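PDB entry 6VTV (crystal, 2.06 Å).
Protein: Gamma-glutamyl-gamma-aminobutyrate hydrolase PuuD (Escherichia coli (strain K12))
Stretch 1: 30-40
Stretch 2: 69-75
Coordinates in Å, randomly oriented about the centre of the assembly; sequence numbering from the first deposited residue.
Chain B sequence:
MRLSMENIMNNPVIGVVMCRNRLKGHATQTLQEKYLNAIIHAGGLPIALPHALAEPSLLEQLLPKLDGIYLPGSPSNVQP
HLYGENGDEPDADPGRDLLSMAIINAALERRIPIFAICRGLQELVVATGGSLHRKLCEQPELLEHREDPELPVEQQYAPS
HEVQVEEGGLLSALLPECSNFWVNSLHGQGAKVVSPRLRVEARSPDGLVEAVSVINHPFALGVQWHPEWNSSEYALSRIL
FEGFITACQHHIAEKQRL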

# COMPACT_ATOMS: atom_id res chain seq x y z
N THR B 30 1.63 -5.93 1.46
CA THR B 30 2.90 -5.56 0.85
C THR B 30 2.73 -5.23 -0.62
O THR B 30 1.78 -5.66 -1.28
N LEU B 31 3.68 -4.45 -1.13
CA LEU B 31 3.74 -4.11 -2.55
C LEU B 31 5.19 -3.83 -2.90
O LEU B 31 5.78 -2.87 -2.38
N GLN B 32 5.77 -4.66 -3.76
CA GLN B 32 7.17 -4.49 -4.14
C GLN B 32 7.37 -3.16 -4.85
O GLN B 32 6.55 -2.74 -5.67
N GLU B 33 8.50 -2.51 -4.55
CA GLU B 33 8.74 -1.17 -5.08
C GLU B 33 8.93 -1.18 -6.59
O GLU B 33 8.60 -0.18 -7.25
N LYS B 34 9.45 -2.27 -7.16
CA LYS B 34 9.69 -2.28 -8.60
C LYS B 34 8.39 -2.19 -9.39
O LYS B 34 8.38 -1.64 -10.50
N TYR B 35 7.29 -2.72 -8.86
CA TYR B 35 6.00 -2.51 -9.50
C TYR B 35 5.59 -1.04 -9.42
O TYR B 35 4.98 -0.50 -10.35
N LEU B 36 5.95 -0.38 -8.32
CA LEU B 36 5.61 1.04 -8.15
C LEU B 36 6.47 1.92 -9.05
O LEU B 36 5.96 2.86 -9.66
N ASN B 37 7.77 1.63 -9.13
CA ASN B 37 8.68 2.45 -9.92
C ASN B 37 8.27 2.48 -11.39
O ASN B 37 8.39 3.52 -12.06
N ALA B 38 7.77 1.36 -11.91
CA ALA B 38 7.40 1.29 -13.32
C ALA B 38 6.18 2.17 -13.61
O ALA B 38 6.13 2.83 -14.65
N ILE B 39 5.20 2.18 -12.70
CA ILE B 39 4.03 3.03 -12.89
C ILE B 39 4.43 4.50 -12.82
O ILE B 39 3.99 5.32 -13.63
N ILE B 40 5.28 4.85 -11.85
CA ILE B 40 5.74 6.23 -11.69
C ILE B 40 6.42 6.70 -12.97
O ILE B 40 6.12 7.78 -13.49
N ILE B 69 -6.41 -0.18 -13.09
CA ILE B 69 -6.19 -1.26 -12.14
C ILE B 69 -4.87 -1.94 -12.49
O ILE B 69 -4.62 -2.25 -13.67
N TYR B 70 -4.04 -2.18 -11.48
CA TYR B 70 -2.69 -2.69 -11.65
C TYR B 70 -2.55 -3.96 -10.82
O TYR B 70 -2.64 -3.92 -9.59
N LEU B 71 -2.35 -5.10 -11.49
CA LEU B 71 -2.23 -6.39 -10.83
C LEU B 71 -0.79 -6.86 -10.87
O LEU B 71 -0.35 -7.43 -11.88
N PRO B 72 -0.01 -6.66 -9.81
CA PRO B 72 1.39 -7.11 -9.82
C PRO B 72 1.49 -8.62 -9.72
O PRO B 72 0.55 -9.32 -9.35
N GLY B 73 2.67 -9.12 -10.07
CA GLY B 73 2.99 -10.51 -9.83
C GLY B 73 3.28 -10.77 -8.36
O GLY B 73 3.35 -9.85 -7.53
N SER B 74 3.45 -12.05 -8.03
CA SER B 74 3.67 -12.46 -6.65
C SER B 74 4.08 -13.93 -6.63
O SER B 74 3.70 -14.69 -7.52
N PRO B 75 4.85 -14.37 -5.63
CA PRO B 75 5.15 -15.81 -5.51
C PRO B 75 3.92 -16.66 -5.29
O PRO B 75 3.95 -17.86 -5.59

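The contact is a small, buried packing of one helical turn and Leu31 of the strand that precedes the helix against a strand end and the loop that follows, built mainly from two tyrosine rings, each with an aliphatic group over one face, and tied by one side-chain-to-backbone hydrogen bond. It buries 335 Å² in total, and Tyr35 and Tyr70 contribute most of it, at 88 and 93 Å².

The register sets the pairing. The CA atoms of Tyr35 and Pro72 lie 6.5 Å apart, whereas those of Ile39 and Tyr70 are separated by 8.9 Å. Tyr35 and Ile39 are four residues apart, about one helical turn, so both direct their CA-to-CB bonds toward the second stretch, as does Ala38; Leu36 points away. In the strand, alternation turns Tyr70 toward the helix and Leu71 away from it.

Tyr35 adopts chi1 m (-66°) with chi2 at -76°, which sets one face of its ring against Pro72. Pro72 CB stands 3.5 Å from the centroid of the Tyr35 ring and only 10° off the ring normal, a nearly perpendicular CH-pi approach over the face. The proline ring, with C-gamma exo pucker, also meets Leu31: Leu31 CD1 is 3.8 Å from Pro72 CG. Leu31 leaves its backbone sideways, but chi1 t and chi2 p bring its end closer.

Tyr70 adopts chi1 t (-174°) with chi2 at 34°, and its ring packs against Ile39. Ile39, in the m, m rotamer, places CG1 3.8 Å from the centroid of the Tyr70 ring, 28° off the normal, so this CH-pi contact is more slanted; the closest pair is Ile39 CG1 to Tyr70 CE2 at 3.4 Å. Tyr35 CB adds an apolar contact with Tyr70 CE2 at 3.8 Å.

The polar link lies at the edge of the Tyr70 ring, where Tyr70 OH donates to Tyr35 O at 3.2 Å. The same hydroxyl sits near the plane of the Tyr35 ring, with Tyr70 OH 3.4 Å from Tyr35 CD1, so the donor is held against both the backbone and the ring edge of one residue. At the far end of the Tyr35 side chain, Tyr35 OH is 3.2 Å from Gly73 N. The absence of a side chain at Gly73 matters here: an ideally placed CB would fall 2.8 Å from Tyr35 OH, a clash.

Lys34 and Gln32 pair within their own stretch, Lys34 NZ donating to Gln32 OE1 at 2.8 Å.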

# COMPACT_ATOMS: atom_id res chain seq x y z
CB THR B 30 3.94 -6.69 0.99
OG1 THR B 30 3.57 -7.78 0.14
CG2 THR B 30 4.01 -7.18 2.44
CB LEU B 31 2.87 -2.90 -2.87
CG LEU B 31 2.91 -2.40 -4.31
CD1 LEU B 31 2.61 -3.53 -5.28
CD2 LEU B 31 1.95 -1.24 -4.50
CB GLN B 32 7.62 -5.65 -5.02
CG GLN B 32 7.87 -6.94 -4.25
CD GLN B 32 8.45 -8.04 -5.13
OE1 GLN B 32 8.32 -8.00 -6.35
NE2 GLN B 32 9.08 -9.03 -4.50
CB GLU B 33 9.96 -0.55 -4.39
CG GLU B 33 9.71 -0.10 -2.96
CD GLU B 33 10.78 0.82 -2.43
OE1 GLU B 33 11.75 1.11 -3.17
OE2 GLU B 33 10.66 1.26 -1.26
CB LYS B 34 10.50 -3.52 -9.00
CG LYS B 34 9.90 -4.86 -8.61
CD LYS B 34 10.74 -5.98 -9.22
CE LYS B 34 10.48 -7.33 -8.56
NZ LYS B 34 9.20 -7.94 -9.00
CB TYR B 35 4.93 -3.40 -8.86
CG TYR B 35 5.16 -4.87 -9.09
CD1 TYR B 35 4.88 -5.45 -10.32
CD2 TYR B 35 5.67 -5.68 -8.09
CE1 TYR B 35 5.09 -6.80 -10.54
CE2 TYR B 35 5.89 -7.03 -8.30
CZ TYR B 35 5.60 -7.58 -9.53
OH TYR B 35 5.82 -8.92 -9.74
CB LEU B 36 5.79 1.44 -6.69
CG LEU B 36 4.70 0.94 -5.75
CD1 LEU B 36 5.16 1.01 -4.31
CD2 LEU B 36 3.44 1.74 -5.96
CB ASN B 37 10.11 1.95 -9.78
CG ASN B 37 10.59 1.93 -8.34
OD1 ASN B 37 10.17 2.76 -7.52
ND2 ASN B 37 11.47 0.99 -8.02
CB ALA B 38 7.13 -0.15 -13.72
CB ILE B 39 2.95 2.69 -11.84
CG1 ILE B 39 2.27 1.37 -12.19
CG2 ILE B 39 1.92 3.81 -11.75
CD1 ILE B 39 1.34 1.46 -13.39
CB ILE B 40 6.67 6.34 -10.48
CG1 ILE B 40 5.92 6.07 -9.17
CG2 ILE B 40 7.34 7.71 -10.45
CD1 ILE B 40 4.99 7.19 -8.76
CB ILE B 69 -7.35 -2.28 -12.14
CG1 ILE B 69 -8.67 -1.57 -11.85
CG2 ILE B 69 -7.09 -3.38 -11.12
CD1 ILE B 69 -8.65 -0.74 -10.59
CB TYR B 70 -1.67 -1.64 -11.23
CG TYR B 70 -0.21 -1.96 -11.49
CD1 TYR B 70 0.17 -2.70 -12.60
CD2 TYR B 70 0.78 -1.50 -10.64
CE1 TYR B 70 1.51 -2.99 -12.84
CE2 TYR B 70 2.11 -1.78 -10.86
CZ TYR B 70 2.47 -2.52 -11.96
OH TYR B 70 3.81 -2.79 -12.18
CB LEU B 71 -3.15 -7.43 -11.49
CG LEU B 71 -4.65 -7.12 -11.57
CD1 LEU B 71 -5.38 -8.30 -12.16
CD2 LEU B 71 -5.21 -6.78 -10.20
CB PRO B 72 1.99 -6.44 -8.58
CG PRO B 72 0.98 -5.42 -8.13
CD PRO B 72 -0.35 -5.95 -8.57
CB SER B 74 2.41 -12.24 -5.81
OG SER B 74 2.59 -12.67 -4.47
CB PRO B 75 6.10 -15.88 -4.31
CG PRO B 75 6.70 -14.52 -4.22
CD PRO B 75 5.62 -13.57 -4.65